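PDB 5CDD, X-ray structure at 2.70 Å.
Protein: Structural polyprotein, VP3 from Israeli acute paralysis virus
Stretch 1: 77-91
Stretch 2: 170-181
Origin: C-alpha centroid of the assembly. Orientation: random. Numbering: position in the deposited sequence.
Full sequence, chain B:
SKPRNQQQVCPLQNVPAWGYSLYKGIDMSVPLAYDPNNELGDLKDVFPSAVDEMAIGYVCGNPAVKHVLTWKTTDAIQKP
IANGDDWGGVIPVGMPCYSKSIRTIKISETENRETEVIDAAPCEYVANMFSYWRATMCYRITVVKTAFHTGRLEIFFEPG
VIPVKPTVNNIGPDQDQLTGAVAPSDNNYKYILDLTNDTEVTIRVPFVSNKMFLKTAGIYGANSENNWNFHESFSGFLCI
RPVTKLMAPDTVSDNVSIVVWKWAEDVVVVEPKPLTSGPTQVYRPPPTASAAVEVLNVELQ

Stretch 1 (77-91) IQKPIANGDDWGGVI
Stretch 2, residues 170-181: NIGPDQDQLTGA

Two largely irregular stretches of one VP3 chain, 77-91 and 170-181, run in opposite directions from Gln 78 to Asp 86, after which the first stretch turns back, and bury 709 Å² between them. Gln 78 CA lies 4.5 Å from Gly 180 CA, Pro 80 CA 6.3 Å from Gln 175 CA, Asp 86 CA 5.3 Å from Gly 172 CA, and Trp 87 CA 6.4 Å from Pro 173 CA. At one end Gln 78, with positive phi (48/37), offers its carbonyl to the second stretch: Gly 180 N donates to Gln 78 O at 2.6 Å (156°), and Thr 179 CA makes a CH...O contact with the same Gln 78 O at 3.2 Å. The Gln 78 side chain (m, t, chi3 -56°) reaches over Gly 180, where an ideal CB would lie 2.3 Å from Gln 78 OE1, so the bare glycine leaves this side chain its room. Pro 80 (-51/128, C-gamma endo) faces across, its CD 3.0 Å from Leu 178 O and its CG 4.1 Å from Leu 178 CB.

A 3-10 segment, 175-177, precedes Leu 178, with Gln 177 N bonded to Asp 174 O at 2.9 Å and Leu 178 N to Gln 175 O at 2.7 Å. Gln 175 starts sideways, but chi1 m, an off-well chi2 of 134° and chi3 -63° bring its amide over the first stretch, where Gln 175 NE2 donates to Gly 84 O at 3.1 Å (136°). That acceptor sits in a type II' turn from Asn 83 to Asp 86, with Gly 84 at 75/-146 and Asp 85 at -104/22; Asp 86 N to Asn 83 O closes it weakly at 3.4 Å. Asn 83 (t, chi2 58°) adds a weak bond from ND2 to Trp 87 O, 3.0 Å.

Trp 87 (m, chi2 88°) turns its indole to the extended segment 171-173. Its NE1 makes a weak hydrogen bond to Ile 171 O, 2.9 Å and 129°, near the ring plane, while Pro 173 lies over a face: Pro 173 CD is 3.9 Å from the centroid of the Trp 87 six-membered ring, 13° off the normal, a CH-pi contact. Ile 171 (m, t) leads its end away, yet its CG2 still lies 4.0 Å from Trp 87 CZ2. At Gly 172 (-127/174) an ideal CB would fall 2.4 Å from Asp 85 O, a clash. Beyond, Val 90 (t) points across, its CB 3.8 Å from Pro 173 CB and its CG2 3.3 Å from CD1 of Leu 178 (m, t), completing a buried apolar cluster.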

ATOM      1  N   ILE B  77      69.203 -34.104  19.705  1.00 52.75           N
ATOM      2  CA  ILE B  77      67.987 -33.656  20.373  1.00 52.96           C
ATOM      3  C   ILE B  77      67.950 -32.136  20.537  1.00 53.79           C
ATOM      4  O   ILE B  77      68.971 -31.454  20.415  1.00 53.99           O
ATOM      5  CB  ILE B  77      67.838 -34.299  21.766  1.00 52.19           C
ATOM      6  CG1 ILE B  77      69.002 -33.876  22.664  1.00 52.29           C
ATOM      7  CG2 ILE B  77      67.794 -35.809  21.627  1.00 50.69           C
ATOM      8  CD1 ILE B  77      68.864 -34.319  24.105  1.00 51.93           C
ATOM      9  N   GLN B  78      66.764 -31.617  20.830  1.00 54.59           N
ATOM     10  CA  GLN B  78      66.561 -30.186  21.011  1.00 54.59           C
ATOM     11  C   GLN B  78      67.196 -29.358  19.890  1.00 53.33           C
ATOM     12  O   GLN B  78      67.729 -28.279  20.129  1.00 52.34           O
ATOM     13  CB  GLN B  78      67.102 -29.738  22.372  1.00 56.10           C
ATOM     14  CG  GLN B  78      66.391 -30.375  23.555  1.00 60.72           C
ATOM     15  CD  GLN B  78      66.654 -29.636  24.848  1.00 64.70           C
ATOM     16  OE1 GLN B  78      67.803 -29.455  25.252  1.00 65.76           O
ATOM     17  NE2 GLN B  78      65.586 -29.210  25.510  1.00 67.55           N
ATOM     18  N   LYS B  79      67.137 -29.877  18.668  1.00 52.55           N
ATOM     19  CA  LYS B  79      67.675 -29.194  17.496  1.00 52.65           C
ATOM     20  C   LYS B  79      66.644 -29.344  16.383  1.00 52.31           C
ATOM     21  O   LYS B  79      66.308 -30.463  15.993  1.00 52.61           O
ATOM     22  CB  LYS B  79      69.005 -29.820  17.060  1.00 52.95           C
ATOM     23  CG  LYS B  79      69.615 -29.165  15.826  1.00 54.30           C
ATOM     24  CD  LYS B  79      70.895 -29.854  15.371  1.00 55.90           C
ATOM     25  CE  LYS B  79      71.379 -29.296  14.034  1.00 57.12           C
ATOM     26  NZ  LYS B  79      70.356 -29.459  12.960  1.00 58.49           N
ATOM     27  N   PRO B  80      66.134 -28.220  15.849  1.00 51.57           N
ATOM     28  CA  PRO B  80      65.139 -28.347  14.784  1.00 50.79           C
ATOM     29  C   PRO B  80      65.600 -29.270  13.672  1.00 50.20           C
ATOM     30  O   PRO B  80      66.702 -29.120  13.148  1.00 50.47           O
ATOM     31  CB  PRO B  80      64.946 -26.905  14.314  1.00 50.54           C
ATOM     32  CG  PRO B  80      66.275 -26.291  14.560  1.00 51.46           C
ATOM     33  CD  PRO B  80      66.624 -26.833  15.931  1.00 51.94           C
ATOM     34  N   ILE B  81      64.752 -30.236  13.331  1.00 49.48           N
ATOM     35  CA  ILE B  81      65.064 -31.192  12.278  1.00 49.70           C
ATOM     36  C   ILE B  81      65.557 -30.502  11.017  1.00 51.08           C
ATOM     37  O   ILE B  81      64.843 -29.703  10.413  1.00 51.84           O
ATOM     38  CB  ILE B  81      63.839 -32.046  11.924  1.00 48.18           C
ATOM     39  CG1 ILE B  81      63.597 -33.051  13.043  1.00 47.11           C
ATOM     40  CG2 ILE B  81      64.056 -32.743  10.582  1.00 47.22           C
ATOM     41  CD1 ILE B  81      62.360 -33.866  12.888  1.00 48.51           C
ATOM     42  N   ALA B  82      66.781 -30.829  10.615  1.00 52.60           N
ATOM     43  CA  ALA B  82      67.379 -30.231   9.430  1.00 53.59           C
ATOM     44  C   ALA B  82      66.688 -30.665   8.156  1.00 54.67           C
ATOM     45  O   ALA B  82      66.381 -31.839   7.971  1.00 55.25           O
ATOM     46  CB  ALA B  82      68.852 -30.584   9.349  1.00 54.10           C
ATOM     47  N   ASN B  83      66.460 -29.698   7.276  1.00 55.95           N
ATOM     48  CA  ASN B  83      65.819 -29.932   5.989  1.00 57.26           C
ATOM     49  C   ASN B  83      66.497 -28.971   5.026  1.00 58.76           C
ATOM     50  O   ASN B  83      65.851 -28.250   4.261  1.00 59.19           O
ATOM     51  CB  ASN B  83      64.324 -29.624   6.082  1.00 56.38           C
ATOM     52  CG  ASN B  83      63.591 -29.915   4.793  1.00 56.47           C
ATOM     53  OD1 ASN B  83      63.605 -31.042   4.297  1.00 56.54           O
ATOM     54  ND2 ASN B  83      62.943 -28.899   4.242  1.00 56.25           N
ATOM     55  N   GLY B  84      67.822 -28.984   5.073  1.00 60.22           N
ATOM     56  CA  GLY B  84      68.599 -28.083   4.250  1.00 61.25           C
ATOM     57  C   GLY B  84      68.446 -26.739   4.930  1.00 62.91           C
ATOM     58  O   GLY B  84      68.352 -26.676   6.157  1.00 63.92           O
ATOM     59  N   ASP B  85      68.413 -25.666   4.150  1.00 63.66           N
ATOM     60  CA  ASP B  85      68.244 -24.335   4.709  1.00 64.90           C
ATOM     61  C   ASP B  85      66.821 -23.852   4.461  1.00 63.61           C
ATOM     62  O   ASP B  85      66.549 -22.652   4.460  1.00 64.42           O
ATOM     63  CB  ASP B  85      69.262 -23.368   4.097  1.00 68.83           C
ATOM     64  CG  ASP B  85      70.643 -23.511   4.721  1.00 72.61           C
ATOM     65  OD1 ASP B  85      71.071 -24.659   4.969  1.00 74.65           O
ATOM     66  OD2 ASP B  85      71.310 -22.481   4.954  1.00 74.21           O
ATOM     67  N   ASP B  86      65.913 -24.801   4.241  1.00 61.36           N
ATOM     68  CA  ASP B  86      64.506 -24.474   4.008  1.00 59.08           C
ATOM     69  C   ASP B  86      63.699 -24.678   5.274  1.00 56.22           C
ATOM     70  O   ASP B  86      64.247 -24.966   6.337  1.00 55.75           O
ATOM     71  CB  ASP B  86      63.897 -25.361   2.924  1.00 62.30           C
ATOM     72  CG  ASP B  86      64.645 -25.289   1.616  1.00 66.95           C
ATOM     73  OD1 ASP B  86      65.055 -24.178   1.213  1.00 70.43           O
ATOM     74  OD2 ASP B  86      64.807 -26.348   0.975  1.00 69.03           O
ATOM     75  N   TRP B  87      62.389 -24.499   5.133  1.00 52.67           N
ATOM     76  CA  TRP B  87      61.426 -24.656   6.216  1.00 48.72           C
ATOM     77  C   TRP B  87      60.916 -26.089   6.378  1.00 48.42           C
ATOM     78  O   TRP B  87      61.035 -26.917   5.476  1.00 48.80           O
ATOM     79  CB  TRP B  87      60.244 -23.702   6.017  1.00 44.44           C
ATOM     80  CG  TRP B  87      60.655 -22.294   5.709  1.00 39.66           C
ATOM     81  CD1 TRP B  87      60.915 -21.767   4.477  1.00 38.47           C
ATOM     82  CD2 TRP B  87      60.852 -21.232   6.649  1.00 37.33           C
ATOM     83  NE1 TRP B  87      61.262 -20.443   4.592  1.00 37.48           N
ATOM     84  CE2 TRP B  87      61.232 -20.090   5.916  1.00 36.54           C
ATOM     85  CE3 TRP B  87      60.745 -21.136   8.040  1.00 35.95           C
ATOM     86  CZ2 TRP B  87      61.504 -18.868   6.526  1.00 36.61           C
ATOM     87  CZ3 TRP B  87      61.017 -19.921   8.644  1.00 36.02           C
ATOM     88  CH2 TRP B  87      61.392 -18.803   7.887  1.00 36.51           C
ATOM     89  N   GLY B  88      60.339 -26.355   7.544  1.00 47.78           N
ATOM     90  CA  GLY B  88      59.761 -27.643   7.890  1.00 45.94           C
ATOM     91  C   GLY B  88      60.138 -28.011   9.309  1.00 45.24           C
ATOM     92  O   GLY B  88      59.284 -28.409  10.101  1.00 45.92           O
ATOM     93  N   GLY B  89      61.414 -27.856   9.643  1.00 43.61           N
ATOM     94  CA  GLY B  89      61.871 -28.100  10.995  1.00 40.86           C
ATOM     95  C   GLY B  89      61.210 -26.979  11.766  1.00 39.48           C
ATOM     96  O   GLY B  89      60.742 -27.124  12.896  1.00 39.19           O
ATOM     97  N   VAL B  90      61.198 -25.837  11.090  1.00 38.90           N
ATOM     98  CA  VAL B  90      60.648 -24.574  11.564  1.00 37.34           C
ATOM     99  C   VAL B  90      59.551 -24.193  10.572  1.00 37.07           C
ATOM    100  O   VAL B  90      59.814 -23.994   9.384  1.00 37.13           O
ATOM    101  CB  VAL B  90      61.705 -23.451  11.595  1.00 36.59           C
ATOM    102  CG1 VAL B  90      61.086 -22.181  12.155  1.00 34.58           C
ATOM    103  CG2 VAL B  90      62.896 -23.875  12.439  1.00 36.37           C
ATOM    104  N   ILE B  91      58.320 -24.100  11.061  1.00 35.83           N
ATOM    105  CA  ILE B  91      57.191 -23.769  10.202  1.00 33.77           C
ATOM    106  C   ILE B  91      56.491 -22.467  10.574  1.00 33.26           C
ATOM    107  O   ILE B  91      55.931 -22.339  11.664  1.00 33.72           O
ATOM    108  CB  ILE B  91      56.141 -24.899  10.225  1.00 32.78           C
ATOM    109  CG1 ILE B  91      56.795 -26.218   9.813  1.00 31.98           C
ATOM    110  CG2 ILE B  91      54.990 -24.561   9.287  1.00 32.14           C
ATOM    111  CD1 ILE B  91      55.872 -27.409   9.896  1.00 31.61           C
ATOM    112  N   ASN B 170      65.698 -15.192  -1.272  1.00 43.24           N
ATOM    113  CA  ASN B 170      64.758 -15.996  -0.497  1.00 40.95           C
ATOM    114  C   ASN B 170      64.931 -15.741   0.999  1.00 40.30           C
ATOM    115  O   ASN B 170      65.688 -14.860   1.402  1.00 40.53           O
ATOM    116  CB  ASN B 170      64.975 -17.483  -0.797  1.00 40.49           C
ATOM    117  CG  ASN B 170      63.719 -18.318  -0.581  1.00 40.91           C
ATOM    118  OD1 ASN B 170      63.068 -18.234   0.460  1.00 41.94           O
ATOM    119  ND2 ASN B 170      63.383 -19.141  -1.568  1.00 39.69           N
ATOM    120  N   ILE B 171      64.216 -16.511   1.812  1.00 39.55           N
ATOM    121  CA  ILE B 171      64.289 -16.390   3.265  1.00 39.01           C
ATOM    122  C   ILE B 171      64.131 -17.766   3.905  1.00 39.42           C
ATOM    123  O   ILE B 171      63.176 -18.488   3.619  1.00 39.88           O
ATOM    124  CB  ILE B 171      63.187 -15.458   3.815  1.00 38.02           C
ATOM    125  CG1 ILE B 171      63.397 -14.036   3.292  1.00 37.26           C
ATOM    126  CG2 ILE B 171      63.213 -15.461   5.339  1.00 36.95           C
ATOM    127  CD1 ILE B 171      62.351 -13.054   3.759  1.00 36.60           C
ATOM    128  N   GLY B 172      65.075 -18.125   4.770  1.00 39.23           N
ATOM    129  CA  GLY B 172      65.021 -19.414   5.431  1.00 38.70           C
ATOM    130  C   GLY B 172      65.131 -19.270   6.934  1.00 39.36           C
ATOM    131  O   GLY B 172      65.351 -18.168   7.433  1.00 39.53           O
ATOM    132  N   PRO B 173      64.982 -20.370   7.687  1.00 40.12           N
ATOM    133  CA  PRO B 173      65.069 -20.334   9.147  1.00 41.85           C
ATOM    134  C   PRO B 173      66.504 -20.299   9.667  1.00 44.80           C
ATOM    135  O   PRO B 173      67.435 -20.738   8.989  1.00 45.00           O
ATOM    136  CB  PRO B 173      64.344 -21.607   9.556  1.00 39.86           C
ATOM    137  CG  PRO B 173      64.755 -22.555   8.478  1.00 38.71           C
ATOM    138  CD  PRO B 173      64.610 -21.717   7.219  1.00 39.16           C
ATOM    139  N   ASP B 174      66.666 -19.772  10.876  1.00 48.18           N
ATOM    140  CA  ASP B 174      67.969 -19.687  11.523  1.00 51.07           C
ATOM    141  C   ASP B 174      68.006 -20.778  12.590  1.00 52.99           C
ATOM    142  O   ASP B 174      67.846 -20.503  13.780  1.00 53.70           O
ATOM    143  CB  ASP B 174      68.147 -18.320  12.181  1.00 52.13           C
ATOM    144  CG  ASP B 174      69.582 -18.049  12.575  1.00 53.25           C
ATOM    145  OD1 ASP B 174      70.230 -18.953  13.143  1.00 54.93           O
ATOM    146  OD2 ASP B 174      70.063 -16.926  12.322  1.00 53.99           O
ATOM    147  N   GLN B 175      68.208 -22.014  12.145  1.00 54.61           N
ATOM    148  CA  GLN B 175      68.248 -23.181  13.020  1.00 56.39           C
ATOM    149  C   GLN B 175      69.149 -23.044  14.234  1.00 57.17           C
ATOM    150  O   GLN B 175      68.773 -23.438  15.335  1.00 57.87           O
ATOM    151  CB  GLN B 175      68.675 -24.399  12.214  1.00 57.42           C
ATOM    152  CG  GLN B 175      67.769 -24.678  11.043  1.00 59.72           C
ATOM    153  CD  GLN B 175      68.546 -24.955   9.777  1.00 61.22           C
ATOM    154  OE1 GLN B 175      69.265 -24.089   9.276  1.00 62.16           O
ATOM    155  NE2 GLN B 175      68.407 -26.166   9.247  1.00 61.09           N
ATOM    156  N   ASP B 176      70.338 -22.489  14.034  1.00 57.79           N
ATOM    157  CA  ASP B 176      71.282 -22.320  15.133  1.00 58.48           C
ATOM    158  C   ASP B 176      70.669 -21.568  16.306  1.00 57.62           C
ATOM    159  O   ASP B 176      71.090 -21.734  17.448  1.00 57.20           O
ATOM    160  CB  ASP B 176      72.532 -21.576  14.652  1.00 60.97           C
ATOM    161  CG  ASP B 176      73.182 -22.241  13.458  1.00 63.60           C
ATOM    162  OD1 ASP B 176      73.550 -23.431  13.560  1.00 63.19           O
ATOM    163  OD2 ASP B 176      73.328 -21.568  12.415  1.00 65.15           O
ATOM    164  N   GLN B 177      69.666 -20.749  16.021  1.00 57.06           N
ATOM    165  CA  GLN B 177      69.003 -19.961  17.048  1.00 56.55           C
ATOM    166  C   GLN B 177      67.851 -20.698  17.708  1.00 55.51           C
ATOM    167  O   GLN B 177      67.290 -20.220  18.689  1.00 54.94           O
ATOM    168  CB  GLN B 177      68.477 -18.663  16.438  1.00 57.89           C
ATOM    169  CG  GLN B 177      69.566 -17.708  16.007  1.00 62.36           C
ATOM    170  CD  GLN B 177      69.719 -16.540  16.959  1.00 65.42           C
ATOM    171  OE1 GLN B 177      68.905 -15.613  16.960  1.00 66.75           O
ATOM    172  NE2 GLN B 177      70.760 -16.581  17.781  1.00 66.81           N
ATOM    173  N   LEU B 178      67.506 -21.867  17.180  1.00 54.69           N
ATOM    174  CA  LEU B 178      66.393 -22.632  17.718  1.00 53.88           C
ATOM    175  C   LEU B 178      66.780 -23.961  18.359  1.00 54.14           C
ATOM    176  O   LEU B 178      66.061 -24.952  18.230  1.00 54.72           O
ATOM    177  CB  LEU B 178      65.357 -22.850  16.611  1.00 52.32           C
ATOM    178  CG  LEU B 178      64.725 -21.562  16.071  1.00 49.97           C
ATOM    179  CD1 LEU B 178      63.908 -21.868  14.837  1.00 49.92           C
ATOM    180  CD2 LEU B 178      63.858 -20.924  17.147  1.00 49.75           C
ATOM    181  N   THR B 179      67.914 -23.969  19.054  1.00 54.52           N
ATOM    182  CA  THR B 179      68.391 -25.162  19.746  1.00 55.29           C
ATOM    183  C   THR B 179      67.998 -25.123  21.222  1.00 56.63           C
ATOM    184  O   THR B 179      67.856 -24.052  21.804  1.00 58.23           O
ATOM    185  CB  THR B 179      69.913 -25.288  19.666  1.00 54.23           C
ATOM    186  OG1 THR B 179      70.519 -24.145  20.284  1.00 54.42           O
ATOM    187  CG2 THR B 179      70.357 -25.419  18.210  1.00 52.70           C
ATOM    188  N   GLY B 180      67.843 -26.296  21.824  1.00 57.15           N
ATOM    189  CA  GLY B 180      67.448 -26.376  23.221  1.00 56.75           C
ATOM    190  C   GLY B 180      68.038 -25.404  24.232  1.00 56.57           C
ATOM    191  O   GLY B 180      67.380 -25.105  25.231  1.00 57.88           O
ATOM    192  N   ALA B 181      69.253 -24.914  23.987  1.00 54.77           N
ATOM    193  CA  ALA B 181      69.927 -23.998  24.908  1.00 53.63           C
ATOM    194  C   ALA B 181      69.501 -22.548  24.737  1.00 52.85           C
ATOM    195  O   ALA B 181      69.067 -21.902  25.686  1.00 52.90           O
ATOM    196  CB  ALA B 181      71.432 -24.114  24.738  1.00 53.49           C
TER